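PDB 2P7S: amphinase-2 from Rana pipiens, which cuts RNA as a secreted endonuclease of the pancreatic ribonuclease family, hydrolysing poly(U), poly(C) and ribosomal RNA, and is toxic to cultured carcinoma cells. Local coordinates for residues K14-S20 with N45-T51; V21-C26 with T75-C79; Q40-I44 with N81-Y87. One frame throughout, in Å; residues are numbered along the deposited sequence.

Overall arrangement
From the N terminus, helix 6-15 runs into the short strand 16-17, which pairs with strand 45-49 in contact 1 and so closes the loop from Ser18 to Ile44. Within that loop lie 21-26 and 40-44, the first segments of contacts 2 and 3. Contact 2 ties 21-26 to strand 74-83, the antiparallel neighbour of 45-49, and contact 3 ties 40-44 to the hairpin joining strands 74-83 and 86-101. The segments of every pair of contacts alternate along the chain, so all three closures cross. Contacts 1 and 2 touch through Phe47 and Phe24, contacts 2 and 3 through Cys26, Cys79 and Tyr87.

Contact 1: residues K14-S20 with N45-T51; sequences KHITSQS and NTFIHST. With GOL (glycerol), chain E; ACT (acetate ion), chain D; ACT (acetate ion), chain C.
Part of the probable ribonuclease active site lies here, where helix 6-15 ends and the chain, extended from Ile16, runs alongside strand 45-49. His15, the probable proton acceptor, is the last helical residue. A short parallel pairing follows: Ile16 sits beside Ile48 (CA-CA 4.8 Å) and Thr17 beside His49 (5.2 Å). Ile48 N donates to His15 O (2.6 Å), and Thr17 N to Ile48 O (2.9 Å). A weak bond from Ser50 N to Thr17 O (3.4 Å) ends the pairing.

His15 takes chi1 m, chi2 -70°, so ND1 donates to Thr46 O at 2.8 Å. This fixes the ring and leaves NE2 to donate to an acetate OXT (2.8 Å); the side chain of His107, the probable proton donor, is about 6 Å from that of His15. Asn45, chi1 t, sends ND2 to Lys14 O (3.0 Å). Lys14, fully extended, reaches a glycerol with NZ to O3 (2.8 Å) and salt-bridges Asp38. Thr46 N donates to glycerol O1 (3.0 Å); acetate and glycerol probably come from the crystallisation liquor.

On the face shared by Ile16 and Ile48, Ile16 CG1 meets Ile48 CD1 at 4.4 Å. On the other, Thr17 CG2 lies over the His49 ring, a CH-pi contact 3.8 Å from the centroid. His49 ND1 donates to Gln19 O (2.7 Å), while its NE2 bonds Thr77. Gln19 N to Thr17 OG1 (3.0 Å) makes an ST turn. A helix-end histidine oriented by a backbone carbonyl, next to a residue of the probable substrate site, is the arrangement of the RNase A active-site cleft.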
loop_
_atom_site.group_PDB
_atom_site.type_symbol
_atom_site.label_atom_id
_atom_site.label_comp_id
_atom_site.label_asym_id
_atom_site.label_seq_id
_atom_site.Cartn_x
_atom_site.Cartn_y
_atom_site.Cartn_z
ATOM N N LYS A 14 -3.049 6.002 -1.338
ATOM C CA LYS A 14 -3.076 5.346 -0.047
ATOM C C LYS A 14 -1.941 4.359 0.238
ATOM O O LYS A 14 -1.528 4.219 1.388
ATOM C CB LYS A 14 -4.416 4.623 0.129
ATOM C CG LYS A 14 -4.634 4.074 1.530
ATOM C CD LYS A 14 -6.029 3.484 1.709
ATOM C CE LYS A 14 -6.255 3.101 3.163
ATOM N NZ LYS A 14 -7.567 2.442 3.365
ATOM N N HIS A 15 -1.424 3.698 -0.794
ATOM C CA HIS A 15 -0.400 2.675 -0.588
ATOM C C HIS A 15 0.970 2.799 -1.222
ATOM O O HIS A 15 1.880 2.066 -0.835
ATOM C CB HIS A 15 -0.964 1.314 -1.004
ATOM C CG HIS A 15 -2.153 0.895 -0.208
ATOM N ND1 HIS A 15 -2.060 0.531 1.114
ATOM C CD2 HIS A 15 -3.465 0.810 -0.535
ATOM C CE1 HIS A 15 -3.264 0.238 1.571
ATOM N NE2 HIS A 15 -4.135 0.399 0.592
ATOM N N ILE A 16 1.142 3.676 -2.202
ATOM C CA ILE A 16 2.451 3.768 -2.824
ATOM C C ILE A 16 3.203 5.028 -2.428
ATOM O O ILE A 16 2.660 6.134 -2.467
ATOM C CB ILE A 16 2.347 3.678 -4.360
ATOM C CG1 ILE A 16 1.569 2.414 -4.748
ATOM C CG2 ILE A 16 3.748 3.613 -4.965
ATOM C CD1 ILE A 16 1.524 2.127 -6.238
ATOM N N THR A 17 4.457 4.853 -2.026
ATOM C CA THR A 17 5.260 5.994 -1.623
ATOM C C THR A 17 6.619 6.048 -2.303
ATOM O O THR A 17 7.262 5.014 -2.534
ATOM C CB THR A 17 5.479 6.027 -0.087
ATOM O OG1 THR A 17 6.207 7.216 0.251
ATOM C CG2 THR A 17 6.268 4.815 0.385
ATOM N N SER A 18 7.047 7.266 -2.634
ATOM C CA SER A 18 8.344 7.477 -3.265
ATOM C C SER A 18 9.391 7.758 -2.180
ATOM O O SER A 18 10.577 7.910 -2.469
ATOM C CB SER A 18 8.276 8.659 -4.238
ATOM O OG SER A 18 7.977 9.868 -3.558
ATOM N N GLN A 19 8.946 7.821 -0.929
ATOM C CA GLN A 19 9.849 8.082 0.197
ATOM C C GLN A 19 10.691 6.853 0.518
ATOM O O GLN A 19 10.300 5.728 0.223
ATOM C CB GLN A 19 9.058 8.447 1.456
ATOM C CG GLN A 19 8.176 9.683 1.379
ATOM C CD GLN A 19 7.329 9.841 2.642
ATOM O OE1 GLN A 19 7.864 10.014 3.731
ATOM N NE2 GLN A 19 6.007 9.761 2.498
ATOM N N SER A 20 11.847 7.068 1.132
ATOM C CA SER A 20 12.700 5.951 1.511
ATOM C C SER A 20 12.166 5.422 2.845
ATOM O O SER A 20 11.413 6.111 3.534
ATOM C CB SER A 20 14.143 6.423 1.699
ATOM O OG SER A 20 14.260 7.259 2.840
ATOM N N ASN A 45 -2.228 0.590 8.118
ATOM C CA ASN A 45 -2.009 0.727 6.677
ATOM C C ASN A 45 -0.598 0.325 6.280
ATOM O O ASN A 45 0.349 0.536 7.036
ATOM C CB ASN A 45 -2.252 2.155 6.192
ATOM C CG ASN A 45 -2.338 2.235 4.669
ATOM O OD1 ASN A 45 -3.235 1.647 4.062
ATOM N ND2 ASN A 45 -1.399 2.941 4.049
ATOM N N THR A 46 -0.462 -0.255 5.090
ATOM C CA THR A 46 0.844 -0.673 4.589
ATOM C C THR A 46 1.230 0.166 3.369
ATOM O O THR A 46 0.419 0.379 2.461
ATOM C CB THR A 46 0.845 -2.175 4.211
ATOM O OG1 THR A 46 0.690 -2.962 5.399
ATOM C CG2 THR A 46 2.153 -2.559 3.545
ATOM N N PHE A 47 2.465 0.662 3.375
ATOM C CA PHE A 47 2.989 1.481 2.292
ATOM C C PHE A 47 4.041 0.734 1.485
ATOM O O PHE A 47 4.897 0.052 2.043
ATOM C CB PHE A 47 3.592 2.770 2.856
ATOM C CG PHE A 47 2.586 3.662 3.518
ATOM C CD1 PHE A 47 2.271 3.506 4.864
ATOM C CD2 PHE A 47 1.923 4.638 2.782
ATOM C CE1 PHE A 47 1.306 4.315 5.463
ATOM C CE2 PHE A 47 0.952 5.452 3.370
ATOM C CZ PHE A 47 0.642 5.290 4.712
ATOM N N ILE A 48 3.985 0.892 0.167
ATOM C CA ILE A 48 4.907 0.211 -0.734
ATOM C C ILE A 48 5.945 1.205 -1.251
ATOM O O ILE A 48 5.602 2.176 -1.923
ATOM C CB ILE A 48 4.144 -0.390 -1.945
ATOM C CG1 ILE A 48 2.929 -1.179 -1.460
ATOM C CG2 ILE A 48 5.065 -1.289 -2.749
ATOM C CD1 ILE A 48 1.872 -1.389 -2.543
ATOM N N HIS A 49 7.211 0.960 -0.925
ATOM C CA HIS A 49 8.299 1.835 -1.350
ATOM C C HIS A 49 8.734 1.428 -2.749
ATOM O O HIS A 49 9.650 0.615 -2.924
ATOM C CB HIS A 49 9.471 1.710 -0.374
ATOM C CG HIS A 49 9.143 2.170 1.010
ATOM N ND1 HIS A 49 9.291 3.480 1.412
ATOM C CD2 HIS A 49 8.619 1.507 2.068
ATOM C CE1 HIS A 49 8.871 3.605 2.659
ATOM N NE2 HIS A 49 8.457 2.422 3.080
ATOM N N SER A 50 8.074 1.994 -3.750
ATOM C CA SER A 50 8.380 1.664 -5.135
ATOM C C SER A 50 7.728 2.625 -6.114
ATOM O O SER A 50 6.818 3.378 -5.753
ATOM C CB SER A 50 7.898 0.239 -5.441
ATOM O OG SER A 50 7.867 -0.023 -6.837
ATOM N N THR A 51 8.206 2.591 -7.352
ATOM C CA THR A 51 7.640 3.409 -8.407
ATOM C C THR A 51 6.298 2.699 -8.595
ATOM O O THR A 51 6.146 1.558 -8.160
ATOM C CB THR A 51 8.478 3.299 -9.684
ATOM O OG1 THR A 51 8.867 1.933 -9.869
ATOM C CG2 THR A 51 9.737 4.161 -9.576
HETATM C C1 GOL E . -4.266 -2.057 3.893
HETATM O O1 GOL E . -3.003 -1.597 4.366
HETATM C C2 GOL E . -5.256 -0.897 3.775
HETATM O O2 GOL E . -5.461 -0.206 5.012
HETATM C C3 GOL E . -6.596 -1.418 3.254
HETATM O O3 GOL E . -7.498 -0.313 3.136
HETATM C C ACT D . -7.486 0.256 -0.822
HETATM O O ACT D . -8.700 0.235 -0.524
HETATM O OXT ACT D . -6.540 -0.591 -0.466
HETATM C CH3 ACT D . -7.041 1.409 -1.710
HETATM C C ACT C . -0.516 -6.219 6.509
HETATM O O ACT C . -0.625 -7.385 6.063
HETATM O OXT ACT C . -0.819 -5.081 5.915
HETATM C CH3 ACT C . 0.033 -6.090 7.920
#

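Contact 2: residues V21-C26 with T75-C79; sequences VADFNC and TLTTC. With NAG (2-acetamido-2-deoxy-beta-D-glucopyranose), chain B.
A disulfide fastens the loop 21-26 to strand 75-79. Val21 to Asp23 have helical backbone angles without regular helical bonds; Phe24 and Asn25 are extended, and Asn25 is the N-cap of helix 26-29. The strand is regular, so Thr75, Thr77 and Cys79 point toward the loop while Leu76 and Thr78 point away. CA atoms lie 7.0 Å apart for Val21 and Thr77, closing to 5.7 Å for Cys26 and Cys79.

Both cysteines are m (chi1 -73° for Cys26, -59° for Cys79). Their SG atoms bond at 2.0 Å with chi3 -84°, a left-handed disulfide. Phe24 is t, with chi2 82°, which carries its ring toward Thr77 and Cys79: CD2 meets Thr77 CG2 at 3.7 Å, and CE2 meets Cys79 SG at 3.8 Å. That sulfur is 5.2 Å from the ring centroid and near the ring plane, an edge-on sulfur-aromatic contact. Phe24 also packs on Phe47 of the neighbouring strand.

Thr77, chi1 m, places CG2 also 4.2 Å from Cys26 SG, while its OG1 bonds His49 and lies 4.4 Å from Val21 CG1. On the side of the loop turned from the strand, Asn25 ND2 lies 3.2 Å from C8 of an N-acetylglucosamine of the protein's own glycan. A buried disulfide from the start of the second helix to a central sheet strand, with an aromatic ring beside it, belongs to the core of the pancreatic ribonuclease fold.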
loop_
_atom_site.group_PDB
_atom_site.type_symbol
_atom_site.label_atom_id
_atom_site.label_comp_id
_atom_site.label_asym_id
_atom_site.label_seq_id
_atom_site.Cartn_x
_atom_site.Cartn_y
_atom_site.Cartn_z
ATOM N N VAL A 21 12.556 4.201 3.199
ATOM C CA VAL A 21 12.141 3.579 4.453
ATOM C C VAL A 21 12.591 4.424 5.649
ATOM O O VAL A 21 11.876 4.556 6.641
ATOM C CB VAL A 21 12.757 2.173 4.580
ATOM C CG1 VAL A 21 12.467 1.587 5.946
ATOM C CG2 VAL A 21 12.205 1.277 3.488
ATOM N N ALA A 22 13.778 5.007 5.537
ATOM C CA ALA A 22 14.329 5.829 6.609
ATOM C C ALA A 22 13.639 7.184 6.758
ATOM O O ALA A 22 13.458 7.677 7.872
ATOM C CB ALA A 22 15.811 6.029 6.376
ATOM N N ASP A 23 13.260 7.792 5.639
ATOM C CA ASP A 23 12.604 9.093 5.685
ATOM C C ASP A 23 11.113 9.001 5.944
ATOM O O ASP A 23 10.473 10.007 6.245
ATOM C CB ASP A 23 12.815 9.861 4.376
ATOM C CG ASP A 23 14.239 10.330 4.202
ATOM O OD1 ASP A 23 14.882 10.640 5.227
ATOM O OD2 ASP A 23 14.705 10.400 3.043
ATOM N N PHE A 24 10.556 7.802 5.816
ATOM C CA PHE A 24 9.129 7.640 6.024
ATOM C C PHE A 24 8.790 7.742 7.501
ATOM O O PHE A 24 9.484 7.184 8.352
ATOM C CB PHE A 24 8.644 6.291 5.484
ATOM C CG PHE A 24 7.153 6.215 5.330
ATOM C CD1 PHE A 24 6.529 6.753 4.208
ATOM C CD2 PHE A 24 6.366 5.659 6.334
ATOM C CE1 PHE A 24 5.134 6.742 4.085
ATOM C CE2 PHE A 24 4.979 5.644 6.227
ATOM C CZ PHE A 24 4.359 6.186 5.101
ATOM N N ASN A 25 7.709 8.453 7.798
ATOM C CA ASN A 25 7.271 8.624 9.174
ATOM C C ASN A 25 5.777 8.392 9.263
ATOM O O ASN A 25 4.981 9.191 8.765
ATOM C CB ASN A 25 7.595 10.037 9.672
ATOM C CG ASN A 25 7.331 10.203 11.157
ATOM O OD1 ASN A 25 6.363 9.664 11.687
ATOM N ND2 ASN A 25 8.182 10.964 11.832
ATOM N N CYS A 26 5.396 7.290 9.896
ATOM C CA CYS A 26 3.987 6.965 10.051
ATOM C C CYS A 26 3.183 8.094 10.696
ATOM O O CYS A 26 2.066 8.392 10.271
ATOM C CB CYS A 26 3.830 5.705 10.900
ATOM S SG CYS A 26 4.280 4.152 10.058
ATOM N N THR A 75 9.644 -3.474 -0.714
ATOM C CA THR A 75 10.017 -2.960 0.601
ATOM C C THR A 75 8.716 -2.376 1.143
ATOM O O THR A 75 8.122 -1.497 0.511
ATOM C CB THR A 75 11.070 -1.848 0.489
ATOM O OG1 THR A 75 12.230 -2.363 -0.174
ATOM C CG2 THR A 75 11.462 -1.343 1.869
ATOM N N LEU A 76 8.284 -2.857 2.307
ATOM C CA LEU A 76 7.018 -2.435 2.900
ATOM C C LEU A 76 7.067 -1.863 4.310
ATOM O O LEU A 76 7.666 -2.457 5.203
ATOM C CB LEU A 76 6.070 -3.626 2.935
ATOM C CG LEU A 76 5.858 -4.401 1.640
ATOM C CD1 LEU A 76 5.248 -5.754 1.973
ATOM C CD2 LEU A 76 4.962 -3.607 0.703
ATOM N N THR A 77 6.414 -0.720 4.502
ATOM C CA THR A 77 6.327 -0.102 5.817
ATOM C C THR A 77 4.886 -0.222 6.290
ATOM O O THR A 77 3.955 0.206 5.608
ATOM C CB THR A 77 6.704 1.383 5.787
ATOM O OG1 THR A 77 8.104 1.509 5.533
ATOM C CG2 THR A 77 6.365 2.049 7.115
ATOM N N THR A 78 4.698 -0.822 7.455
ATOM C CA THR A 78 3.361 -0.969 7.993
ATOM C C THR A 78 3.226 -0.078 9.223
ATOM O O THR A 78 4.063 -0.125 10.120
ATOM C CB THR A 78 3.080 -2.452 8.367
ATOM O OG1 THR A 78 3.050 -3.242 7.171
ATOM C CG2 THR A 78 1.747 -2.584 9.084
ATOM N N CYS A 79 2.197 0.764 9.227
ATOM C CA CYS A 79 1.919 1.659 10.349
ATOM C C CYS A 79 0.756 1.045 11.123
ATOM O O CYS A 79 -0.300 0.778 10.542
ATOM C CB CYS A 79 1.497 3.032 9.842
ATOM S SG CYS A 79 2.727 3.845 8.779
HETATM C C1 NAG B . 5.746 8.023 15.964
HETATM C C2 NAG B . 7.278 7.941 15.974
HETATM C C3 NAG B . 7.723 6.759 16.840
HETATM C C4 NAG B . 7.139 6.924 18.242
HETATM C C5 NAG B . 5.610 6.992 18.133
HETATM C C6 NAG B . 4.911 7.156 19.478
HETATM C C7 NAG B . 8.885 8.393 14.234
HETATM C C8 NAG B . 9.349 8.143 12.808
HETATM N N2 NAG B . 7.771 7.779 14.620
HETATM O O3 NAG B . 9.140 6.706 16.902
HETATM O O4 NAG B . 7.536 5.816 19.072
HETATM O O5 NAG B . 5.229 8.115 17.305
HETATM O O6 NAG B . 5.283 8.375 20.104
HETATM O O7 NAG B . 9.538 9.131 14.973
#

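Contact 3: residues Q40-I44 with N81-Y87. With NAG (2-acetamido-2-deoxy-beta-D-glucopyranose), chain B.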
loop_
_atom_site.group_PDB
_atom_site.type_symbol
_atom_site.label_atom_id
_atom_site.label_comp_id
_atom_site.label_asym_id
_atom_site.label_seq_id
_atom_site.Cartn_x
_atom_site.Cartn_y
_atom_site.Cartn_z
ATOM N N GLN A 40 -7.829 10.285 8.085
ATOM C CA GLN A 40 -6.571 10.272 8.826
ATOM C C GLN A 40 -6.684 9.513 10.145
ATOM O O GLN A 40 -7.780 9.252 10.638
ATOM C CB GLN A 40 -6.091 11.698 9.123
ATOM C CG GLN A 40 -5.633 12.488 7.907
ATOM C CD GLN A 40 -6.693 13.435 7.392
ATOM O OE1 GLN A 40 -7.101 14.366 8.092
ATOM N NE2 GLN A 40 -7.149 13.208 6.165
ATOM N N CYS A 41 -5.530 9.159 10.704
ATOM C CA CYS A 41 -5.452 8.444 11.971
ATOM C C CYS A 41 -6.166 7.092 11.963
ATOM O O CYS A 41 -6.806 6.715 12.941
ATOM C CB CYS A 41 -6.016 9.321 13.098
ATOM S SG CYS A 41 -5.754 8.664 14.776
ATOM N N LYS A 42 -6.055 6.360 10.862
ATOM C CA LYS A 42 -6.679 5.046 10.769
ATOM C C LYS A 42 -5.845 4.030 11.549
ATOM O O LYS A 42 -4.638 4.212 11.731
ATOM C CB LYS A 42 -6.810 4.629 9.300
ATOM C CG LYS A 42 -7.848 5.442 8.540
ATOM C CD LYS A 42 -9.239 5.216 9.123
ATOM C CE LYS A 42 -10.243 6.222 8.591
ATOM N NZ LYS A 42 -11.620 5.989 9.125
ATOM N N PRO A 43 -6.472 2.940 12.018
ATOM C CA PRO A 43 -5.756 1.913 12.786
ATOM C C PRO A 43 -4.561 1.235 12.115
ATOM O O PRO A 43 -3.565 0.926 12.780
ATOM C CB PRO A 43 -6.864 0.920 13.157
ATOM C CG PRO A 43 -7.848 1.080 12.052
ATOM C CD PRO A 43 -7.888 2.570 11.844
ATOM N N ILE A 44 -4.635 1.000 10.811
ATOM C CA ILE A 44 -3.520 0.334 10.150
ATOM C C ILE A 44 -3.451 0.523 8.638
ATOM O O ILE A 44 -4.483 0.622 7.962
ATOM C CB ILE A 44 -3.549 -1.183 10.461
ATOM C CG1 ILE A 44 -2.331 -1.875 9.845
ATOM C CG2 ILE A 44 -4.851 -1.798 9.930
ATOM C CD1 ILE A 44 -2.173 -3.325 10.266
ATOM N N ASN A 81 -1.104 0.049 15.409
ATOM C CA ASN A 81 -1.243 0.246 16.848
ATOM C C ASN A 81 -1.162 1.699 17.300
ATOM O O ASN A 81 -0.379 2.045 18.192
ATOM C CB ASN A 81 -0.186 -0.582 17.582
ATOM C CG ASN A 81 -0.243 -2.048 17.204
ATOM O OD1 ASN A 81 -1.204 -2.493 16.574
ATOM N ND2 ASN A 81 0.779 -2.806 17.583
ATOM N N PRO A 82 -1.984 2.571 16.704
ATOM C CA PRO A 82 -1.940 3.976 17.105
ATOM C C PRO A 82 -2.413 4.214 18.538
ATOM O O PRO A 82 -3.249 3.481 19.071
ATOM C CB PRO A 82 -2.856 4.647 16.087
ATOM C CG PRO A 82 -3.902 3.581 15.852
ATOM C CD PRO A 82 -3.051 2.338 15.712
ATOM N N ILE A 83 -1.841 5.243 19.147
ATOM C CA ILE A 83 -2.185 5.690 20.490
ATOM C C ILE A 83 -2.268 7.192 20.258
ATOM O O ILE A 83 -1.241 7.843 20.060
ATOM C CB ILE A 83 -1.061 5.420 21.514
ATOM C CG1 ILE A 83 -0.724 3.927 21.568
ATOM C CG2 ILE A 83 -1.499 5.920 22.892
ATOM C CD1 ILE A 83 -1.828 3.058 22.116
ATOM N N ARG A 84 -3.478 7.735 20.247
ATOM C CA ARG A 84 -3.664 9.162 19.996
ATOM C C ARG A 84 -3.006 9.552 18.670
ATOM O O ARG A 84 -2.342 10.581 18.561
ATOM C CB ARG A 84 -3.088 9.987 21.151
ATOM C CG ARG A 84 -3.974 9.980 22.391
ATOM C CD ARG A 84 -3.377 10.814 23.510
ATOM N NE ARG A 84 -2.153 10.218 24.035
ATOM C CZ ARG A 84 -2.112 9.101 24.755
ATOM N NH1 ARG A 84 -3.236 8.451 25.040
ATOM N NH2 ARG A 84 -0.949 8.632 25.188
ATOM N N CYS A 85 -3.205 8.696 17.670
ATOM C CA CYS A 85 -2.685 8.880 16.315
ATOM C C CYS A 85 -1.169 8.838 16.133
ATOM O O CYS A 85 -0.641 9.378 15.164
ATOM C CB CYS A 85 -3.252 10.164 15.709
ATOM S SG CYS A 85 -5.068 10.258 15.844
ATOM N N LYS A 86 -0.475 8.200 17.070
ATOM C CA LYS A 86 0.974 8.024 16.994
ATOM C C LYS A 86 1.130 6.509 16.833
ATOM O O LYS A 86 0.544 5.732 17.591
ATOM C CB LYS A 86 1.650 8.527 18.269
ATOM C CG LYS A 86 1.587 10.044 18.441
ATOM C CD LYS A 86 2.457 10.749 17.407
ATOM C CE LYS A 86 2.557 12.244 17.677
ATOM N NZ LYS A 86 1.263 12.958 17.468
ATOM N N TYR A 87 1.931 6.096 15.858
ATOM C CA TYR A 87 2.070 4.678 15.528
ATOM C C TYR A 87 3.360 3.917 15.782
ATOM O O TYR A 87 4.426 4.497 15.975
ATOM C CB TYR A 87 1.778 4.484 14.040
ATOM C CG TYR A 87 0.457 5.010 13.545
ATOM C CD1 TYR A 87 0.194 6.380 13.493
ATOM C CD2 TYR A 87 -0.527 4.129 13.097
ATOM C CE1 TYR A 87 -1.026 6.856 13.003
ATOM C CE2 TYR A 87 -1.737 4.591 12.610
ATOM C CZ TYR A 87 -1.984 5.949 12.564
ATOM O OH TYR A 87 -3.190 6.384 12.071
HETATM C C1 NAG B . 5.746 8.023 15.964
HETATM C C2 NAG B . 7.278 7.941 15.974
HETATM C C3 NAG B . 7.723 6.759 16.840
HETATM C C4 NAG B . 7.139 6.924 18.242
HETATM C C5 NAG B . 5.610 6.992 18.133
HETATM C C6 NAG B . 4.911 7.156 19.478
HETATM C C7 NAG B . 8.885 8.393 14.234
HETATM C C8 NAG B . 9.349 8.143 12.808
HETATM N N2 NAG B . 7.771 7.779 14.620
HETATM O O3 NAG B . 9.140 6.706 16.902
HETATM O O4 NAG B . 7.536 5.816 19.072
HETATM O O5 NAG B . 5.229 8.115 17.305
HETATM O O6 NAG B . 5.283 8.375 20.104
HETATM O O7 NAG B . 9.538 9.131 14.973
HETATM O O HOH W 1 -3.607 -1.181 14.466
#
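The covalent link is the disulfide between Cys41 and Cys85, whose SG atoms are 2.0 Å apart with chi3 -92°. Cys41 is t and Cys85 is m, and their CA atoms stand 5.2 Å apart. Both have positive phi (59° and 66°). For Cys85 this follows from its place with Arg84 at the two central positions of a type I' turn from Ile83 to Lys86, closed by Ile83 N to Lys86 O (2.9 Å) and Lys86 N to Ile83 O (3.1 Å).

Hydrogen bonding adds a second tie further along. Tyr87, chi1 m, points its ring at the loop and donates from OH to Lys42 O at 2.6 Å; Lys42 O, Cys41 CA and Pro43 O all lie around the ring edge. A water links the two segments, donating to Pro43 O (2.7 Å) and accepting from Asn81 N (2.9 Å). The disulfide thus pins the loop before strand 45-49 to the tip of the long hairpin of strands 74-83 and 86-101, as in the RNase A fold. Lys42, Pro43 and Ile44 of that loop belong to the probable substrate site.

Van der Waals contact is modest: Pro82 turns its ring toward the loop, CD reaching Pro43 O at 3.3 Å and CG reaching Lys42 O at 4.2 Å. On the hairpin's glycan side, C5 of an N-acetylglucosamine lies 3.5 Å from Tyr87 O, and its O5 lies 3.7 Å from Lys86 CB.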